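Local structure of putative secreted endoglycosylceramidase (Rhodococcus hoagii, 6JYZ) at residues 26-30 / 31-35; 227-230 / 231-234; 293-296 / 297-301. The protein probably cleaves galactose-linked glycolipids between sugar and ceramide, as an endogalactosylceramidase of glycoside hydrolase family 5. All coordinates share one frame; numbering follows the deposited sequence.

Interaction 1. Residues 26-30 / 31-35; sequences TVEDG and AIKDV
K33 reaches diagonally across a two-stranded hairpin to E28, and its chain maps one side of that hairpin. K33 CB lies beside T26, 4.5 Å from T26 CG2. CG stands beside the backbone N (chi1 -62°), which sends the nearly extended chain back toward the turn instead of out along the strand. K33 CG passes over A31 O at 3.8 Å, K33 CD comes within 4.2 Å of E28 CB, and K33 CE rests 3.6 Å from E28 O. At the tip, K33 NZ forms a salt bridge with E28 OE1 at 3.2 Å, taking the lone pair turned away from OE2. The carboxylate of D29 lies near the same ammonium without touching it, and its charge would probably add to the attraction. A long, flexible lysine suits this place, since its methylenes cover the backbone while its amine stays near the surface.

Underneath, T26 and K33 form a hydrogen-bonded antiparallel pair, with T26 N to K33 O at 2.8 Å and K33 N to T26 O at 3.0 Å. E28 and A31 do the same beside the turn, with E28 N to A31 O at 2.9 Å. D29 and G30 both have positive phi, a conformation that aspartate tolerates fairly well and that comes easily to glycine. On the other face, V27 and I32 turn apolar side chains onto L259 at the start of a barrel strand. This is a tight two-residue beta hairpin closed by a type I' turn, lying across the N-terminal end of a TIM barrel.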
loop_
_atom_site.group_PDB
_atom_site.type_symbol
_atom_site.label_atom_id
_atom_site.label_comp_id
_atom_site.label_asym_id
_atom_site.label_seq_id
_atom_site.Cartn_x
_atom_site.Cartn_y
_atom_site.Cartn_z
ATOM N N THR A 26 -6.362 -12.531 -10.459
ATOM C CA THR A 26 -5.879 -13.805 -9.943
ATOM C C THR A 26 -4.356 -13.781 -9.981
ATOM O O THR A 26 -3.731 -12.741 -10.248
ATOM C CB THR A 26 -6.517 -14.930 -10.801
ATOM O OG1 THR A 26 -6.231 -16.188 -10.180
ATOM C CG2 THR A 26 -6.025 -14.975 -12.230
ATOM N N VAL A 27 -3.758 -14.921 -9.624
ATOM C CA VAL A 27 -2.326 -15.101 -9.679
ATOM C C VAL A 27 -2.061 -16.329 -10.538
ATOM O O VAL A 27 -2.705 -17.375 -10.329
ATOM C CB VAL A 27 -1.736 -15.276 -8.265
ATOM C CG1 VAL A 27 -0.269 -15.724 -8.350
ATOM C CG2 VAL A 27 -1.880 -14.023 -7.439
ATOM N N GLU A 28 -1.100 -16.216 -11.459
ATOM C CA GLU A 28 -0.669 -17.423 -12.139
ATOM C C GLU A 28 0.825 -17.245 -12.404
ATOM O O GLU A 28 1.240 -16.202 -12.915
ATOM C CB GLU A 28 -1.446 -17.624 -13.421
ATOM C CG GLU A 28 -1.064 -18.953 -14.049
ATOM C CD GLU A 28 -1.916 -19.175 -15.267
ATOM O OE1 GLU A 28 -1.856 -18.312 -16.157
ATOM O OE2 GLU A 28 -2.677 -20.173 -15.280
ATOM N N ASP A 29 1.609 -18.304 -12.067
ATOM C CA ASP A 29 2.992 -18.382 -12.489
ATOM C C ASP A 29 3.751 -17.176 -11.988
ATOM O O ASP A 29 4.578 -16.592 -12.702
ATOM C CB ASP A 29 3.082 -18.469 -14.006
ATOM C CG ASP A 29 2.587 -19.833 -14.497
ATOM O OD1 ASP A 29 2.645 -20.819 -13.708
ATOM O OD2 ASP A 29 2.090 -19.872 -15.632
ATOM N N GLY A 30 3.490 -16.817 -10.737
ATOM C CA GLY A 30 4.297 -15.812 -10.114
ATOM C C GLY A 30 3.903 -14.382 -10.490
ATOM O O GLY A 30 4.606 -13.433 -10.149
ATOM N N ALA A 31 2.768 -14.212 -11.265
ATOM C CA ALA A 31 2.356 -12.869 -11.653
ATOM C C ALA A 31 0.908 -12.620 -11.286
ATOM O O ALA A 31 0.096 -13.526 -11.345
ATOM C CB ALA A 31 2.536 -12.689 -13.183
ATOM N N ILE A 32 0.601 -11.366 -11.021
ATOM C CA ILE A 32 -0.797 -10.915 -10.977
ATOM C C ILE A 32 -1.320 -10.854 -12.409
ATOM O O ILE A 32 -0.707 -10.238 -13.287
ATOM C CB ILE A 32 -0.911 -9.574 -10.261
ATOM C CG1 ILE A 32 -0.451 -9.719 -8.784
ATOM C CG2 ILE A 32 -2.356 -9.133 -10.311
ATOM C CD1 ILE A 32 -0.397 -8.404 -7.972
ATOM N N LYS A 33 -2.425 -11.542 -12.627
ATOM C CA LYS A 33 -3.063 -11.582 -13.950
ATOM C C LYS A 33 -4.539 -11.346 -13.818
ATOM O O LYS A 33 -5.129 -11.462 -12.728
ATOM C CB LYS A 33 -2.838 -12.954 -14.600
ATOM C CG LYS A 33 -1.348 -13.269 -14.847
ATOM C CD LYS A 33 -1.194 -14.280 -15.941
ATOM C CE LYS A 33 0.221 -14.778 -16.060
ATOM N NZ LYS A 33 0.225 -16.009 -16.942
ATOM N N ASP A 34 -5.225 -11.057 -14.914
ATOM C CA ASP A 34 -6.675 -11.094 -14.857
ATOM C C ASP A 34 -7.162 -12.443 -15.357
ATOM O O ASP A 34 -6.387 -13.298 -15.808
ATOM C CB ASP A 34 -7.240 -9.878 -15.557
ATOM C CG ASP A 34 -7.109 -9.896 -17.041
ATOM O OD1 ASP A 34 -6.838 -10.904 -17.648
ATOM O OD2 ASP A 34 -7.338 -8.778 -17.561
ATOM N N VAL A 35 -8.484 -12.624 -15.201
ATOM C CA VAL A 35 -9.054 -13.913 -15.610
ATOM C C VAL A 35 -9.069 -14.119 -17.118
ATOM O O VAL A 35 -9.284 -15.284 -17.496
ATOM C CB VAL A 35 -10.448 -14.144 -14.979
ATOM C CG1 VAL A 35 -10.271 -14.344 -13.469
ATOM C CG2 VAL A 35 -11.385 -13.003 -15.331
#

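Interaction 2. Residues 227-230 / 231-234; sequences LRDP and FAAA
An aspartate N-cap opens helix 230-251: D229 turns its side chain toward the first turn and offers each carboxylate oxygen to a different backbone N-H. D229 OD1 accepts from A232 N at 2.8 Å, met from its syn side but tilted out of the carboxylate plane. D229 OD2 takes F231 N at 2.9 Å, approached from well above the carboxylate plane, 58° out of it. The group can serve both because chi1 of 83° tucks CG between the backbone N and the carbonyl carbon, bringing the carboxylate round to face the helix start. N-H groups of the first turn have no preceding carbonyl to bind, and aspartate, short and negative, supplies two acceptors; its charge would also be expected to interact well with the positive end of the helix dipole.

P230 suits the first helical position, where its rigid phi fits the helix and its missing N-H costs nothing. Regular helical bonding begins here, with D229 O bound to A233 N at 2.8 Å and P230 O to A234 N at 2.9 Å. Just before the cap, R228 lays its aliphatic base on the small side chains of the turn, R228 CB being 3.8 Å from A232 CB and 4.2 Å from A233 CB. The alanines leave room for this close approach. Beyond CG the arginine bends at chi2 and leads away. R228 NH1 bonds to L227 O; the oxygen lies in the guanidinium plane, while the N-H comes from above the carbonyl plane. The whole is an aspartate-capped helix N-terminus at the end of the loop that follows strand 214-218 of the barrel.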
loop_
_atom_site.group_PDB
_atom_site.type_symbol
_atom_site.label_atom_id
_atom_site.label_comp_id
_atom_site.label_asym_id
_atom_site.label_seq_id
_atom_site.Cartn_x
_atom_site.Cartn_y
_atom_site.Cartn_z
ATOM N N LEU A 227 7.323 -8.208 21.102
ATOM C CA LEU A 227 8.424 -8.510 22.030
ATOM C C LEU A 227 9.272 -9.659 21.542
ATOM O O LEU A 227 9.899 -10.376 22.341
ATOM C CB LEU A 227 7.901 -8.730 23.457
ATOM C CG LEU A 227 7.210 -7.496 24.055
ATOM C CD1 LEU A 227 6.591 -7.853 25.419
ATOM C CD2 LEU A 227 8.147 -6.344 24.216
ATOM N N ARG A 228 9.314 -9.866 20.230
ATOM C CA ARG A 228 10.096 -10.948 19.650
ATOM C C ARG A 228 11.190 -10.421 18.748
ATOM O O ARG A 228 11.134 -9.317 18.243
ATOM C CB ARG A 228 9.158 -11.906 18.888
ATOM C CG ARG A 228 8.174 -12.590 19.827
ATOM C CD ARG A 228 8.809 -13.515 20.874
ATOM N NE ARG A 228 7.804 -14.111 21.753
ATOM C CZ ARG A 228 7.426 -13.580 22.882
ATOM N NH1 ARG A 228 7.905 -12.452 23.335
ATOM N NH2 ARG A 228 6.470 -14.257 23.571
ATOM N N ASP A 229 12.233 -11.245 18.583
ATOM C CA ASP A 229 13.288 -10.958 17.600
ATOM C C ASP A 229 12.761 -11.178 16.198
ATOM O O ASP A 229 11.620 -11.647 16.010
ATOM C CB ASP A 229 14.476 -11.918 17.862
ATOM C CG ASP A 229 14.150 -13.258 17.169
ATOM O OD1 ASP A 229 13.098 -13.848 17.412
ATOM O OD2 ASP A 229 14.971 -13.691 16.239
ATOM N N PRO A 230 13.529 -10.959 15.135
ATOM C CA PRO A 230 13.004 -11.126 13.764
ATOM C C PRO A 230 12.516 -12.509 13.463
ATOM O O PRO A 230 11.505 -12.639 12.745
ATOM C CB PRO A 230 14.203 -10.749 12.885
ATOM C CG PRO A 230 14.886 -9.689 13.750
ATOM C CD PRO A 230 14.856 -10.294 15.161
ATOM N N PHE A 231 13.168 -13.587 13.930
ATOM C CA PHE A 231 12.675 -14.912 13.578
ATOM C C PHE A 231 11.371 -15.275 14.277
ATOM O O PHE A 231 10.430 -15.771 13.641
ATOM C CB PHE A 231 13.740 -16.008 13.858
ATOM C CG PHE A 231 14.970 -15.865 13.013
ATOM C CD1 PHE A 231 14.834 -15.987 11.640
ATOM C CD2 PHE A 231 16.207 -15.626 13.579
ATOM C CE1 PHE A 231 15.941 -15.813 10.795
ATOM C CE2 PHE A 231 17.312 -15.480 12.731
ATOM C CZ PHE A 231 17.150 -15.556 11.380
ATOM N N ALA A 232 11.299 -15.053 15.575
ATOM C CA ALA A 232 10.067 -15.388 16.259
ATOM C C ALA A 232 8.964 -14.367 15.917
ATOM O O ALA A 232 7.775 -14.727 15.888
ATOM C CB ALA A 232 10.329 -15.390 17.750
ATOM N N ALA A 233 9.326 -13.164 15.543
ATOM C CA ALA A 233 8.348 -12.209 15.024
ATOM C C ALA A 233 7.762 -12.701 13.698
ATOM O O ALA A 233 6.523 -12.660 13.543
ATOM C CB ALA A 233 8.897 -10.827 14.836
ATOM N N ALA A 234 8.625 -13.102 12.772
ATOM C CA ALA A 234 8.113 -13.546 11.496
ATOM C C ALA A 234 7.173 -14.720 11.704
ATOM O O ALA A 234 6.167 -14.860 10.993
ATOM C CB ALA A 234 9.278 -13.965 10.600
#

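Interaction 3. Residues 293-296 / 297-301; sequences LYSQ and SINVS
Y294 and S297 are the two ends of a type II beta turn, and around it the loop following barrel strand 287-289 folds tightly on itself. Y294 O accepts S297 N at 2.9 Å, from above the carbonyl plane, and also I298 N at 3.1 Å, within that plane, so one oxygen holds two successive N-H groups. Inside the turn Q296 adopts a positive phi (65°), uncommon for a residue with a side chain. Several bonds hold it: Q296 N gives a hydrogen bond to water 1 at 3.0 Å, a water that probably also binds S301 O, while Q296 OE1 accepts from I307 N and R345 NH2, and Q296 NE2 bonds to S302 O.

S297 sets its CB at the edge of the Y294 ring, with S297 CB 4.4 Å from Y294 CD1. S297 OG bonds to G331 O; a small hydroxyl fits a place where the loop runs close to its neighbour. N299 points its side chain toward the turn, with N299 CG 3.8 Å from Y294 O.

Y294 itself is buried, and its hydroxyl bonds to E329 OE1. This is consistent with the tyrosine that, in family 5 hydrolases, contacts the nucleophilic glutamate at the end of the seventh barrel strand, which would place Y294 beside the catalytic centre. A tyrosine suits the place because its phenol reaches that carboxylate while its flat ring receives the CG1-CD1 arm of I298. A chi1 of 60°, with CG1 between the backbone N and the carbonyl carbon, turns that arm onto the ring. I298 CG1 lies 3.6 Å from Y294 CB, and I298 CD1 sits over the Y294 ring in a CH-pi contact, 3.8 Å from its centroid and only 11° off the normal.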
loop_
_atom_site.group_PDB
_atom_site.type_symbol
_atom_site.label_atom_id
_atom_site.label_comp_id
_atom_site.label_asym_id
_atom_site.label_seq_id
_atom_site.Cartn_x
_atom_site.Cartn_y
_atom_site.Cartn_z
ATOM N N LEU A 293 9.549 -1.042 -0.037
ATOM C CA LEU A 293 10.938 -0.919 -0.581
ATOM C C LEU A 293 11.491 0.468 -0.357
ATOM O O LEU A 293 11.447 1.342 -1.237
ATOM C CB LEU A 293 10.938 -1.283 -2.066
ATOM C CG LEU A 293 10.414 -2.673 -2.391
ATOM C CD1 LEU A 293 10.585 -2.999 -3.897
ATOM C CD2 LEU A 293 11.160 -3.755 -1.617
ATOM N N TYR A 294 11.995 0.696 0.856
ATOM C CA TYR A 294 12.452 2.000 1.310
ATOM C C TYR A 294 13.985 2.154 1.283
ATOM O O TYR A 294 14.485 3.171 1.790
ATOM C CB TYR A 294 11.894 2.311 2.716
ATOM C CG TYR A 294 10.447 2.780 2.690
ATOM C CD1 TYR A 294 10.033 3.915 1.997
ATOM C CD2 TYR A 294 9.449 2.107 3.371
ATOM C CE1 TYR A 294 8.735 4.404 2.048
ATOM C CE2 TYR A 294 8.135 2.563 3.456
ATOM C CZ TYR A 294 7.788 3.711 2.783
ATOM O OH TYR A 294 6.534 4.273 2.829
ATOM N N SER A 295 14.701 1.221 0.639
ATOM C CA SER A 295 16.153 1.343 0.512
ATOM C C SER A 295 16.517 2.653 -0.182
ATOM O O SER A 295 15.939 3.038 -1.198
ATOM C CB SER A 295 16.746 0.182 -0.162
ATOM O OG SER A 295 16.501 -1.034 0.562
ATOM N N GLN A 296 17.501 3.323 0.410
ATOM C CA GLN A 296 18.036 4.626 -0.039
ATOM C C GLN A 296 16.998 5.720 0.071
ATOM O O GLN A 296 17.181 6.830 -0.498
ATOM C CB GLN A 296 18.719 4.584 -1.412
ATOM C CG GLN A 296 19.825 3.587 -1.385
ATOM C CD GLN A 296 20.763 3.724 -2.556
ATOM O OE1 GLN A 296 20.515 3.302 -3.678
ATOM N NE2 GLN A 296 21.927 4.291 -2.267
ATOM N N SER A 297 15.921 5.517 0.842
ATOM C CA SER A 297 14.981 6.539 1.198
ATOM C C SER A 297 15.019 6.792 2.712
ATOM O O SER A 297 15.424 7.849 3.166
ATOM C CB SER A 297 13.540 6.252 0.727
ATOM O OG SER A 297 12.725 7.294 1.131
ATOM N N ILE A 298 14.587 5.784 3.497
ATOM C CA ILE A 298 14.435 5.930 4.936
ATOM C C ILE A 298 15.005 4.727 5.683
ATOM O O ILE A 298 14.694 4.558 6.878
ATOM C CB ILE A 298 12.980 6.254 5.348
ATOM C CG1 ILE A 298 12.026 5.138 4.897
ATOM C CG2 ILE A 298 12.556 7.641 4.833
ATOM C CD1 ILE A 298 10.636 5.275 5.536
ATOM N N ASN A 299 15.888 3.952 5.080
ATOM C CA ASN A 299 16.531 2.868 5.827
ATOM C C ASN A 299 17.559 3.433 6.801
ATOM O O ASN A 299 18.030 4.563 6.663
ATOM C CB ASN A 299 17.167 1.858 4.874
ATOM C CG ASN A 299 16.193 0.854 4.318
ATOM O OD1 ASN A 299 14.997 0.885 4.608
ATOM N ND2 ASN A 299 16.743 -0.007 3.486
ATOM N N VAL A 300 18.019 2.588 7.722
ATOM C CA VAL A 300 19.083 2.972 8.654
ATOM C C VAL A 300 20.332 3.353 7.858
ATOM O O VAL A 300 20.976 4.375 8.213
ATOM C CB VAL A 300 19.367 1.814 9.633
ATOM C CG1 VAL A 300 20.544 2.190 10.585
ATOM C CG2 VAL A 300 18.116 1.545 10.465
ATOM N N SER A 301 20.742 2.566 6.887
ATOM C CA SER A 301 21.846 3.030 6.063
ATOM C C SER A 301 21.350 3.721 4.808
ATOM O O SER A 301 20.445 3.172 4.151
ATOM C CB SER A 301 22.636 1.876 5.654
ATOM O OG SER A 301 23.595 2.302 4.614
HETATM O O HOH W 1 19.147 1.432 2.143
#

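In the fold
The three contacts follow one another along the chain and none touches another. Interaction 2, at the loop-to-helix junction after strand 214-218, and interaction 3, in the loop after strand 287-289, lie on the side where TIM-barrel enzymes carry their active site; their centres are about 21 Å apart, with nearest atoms about 12 Å apart. Of the three, interaction 3 has the direct link to E329, on strand 326-330, the probable catalytic region. Interaction 1 lies at the other end of the barrel, its centre about 31 Å from that of interaction 2 and about 29 Å from that of interaction 3. A bound isopropyl alcohol, probably from the crystallisation liquor, lies near the D34 side chain of interaction 1.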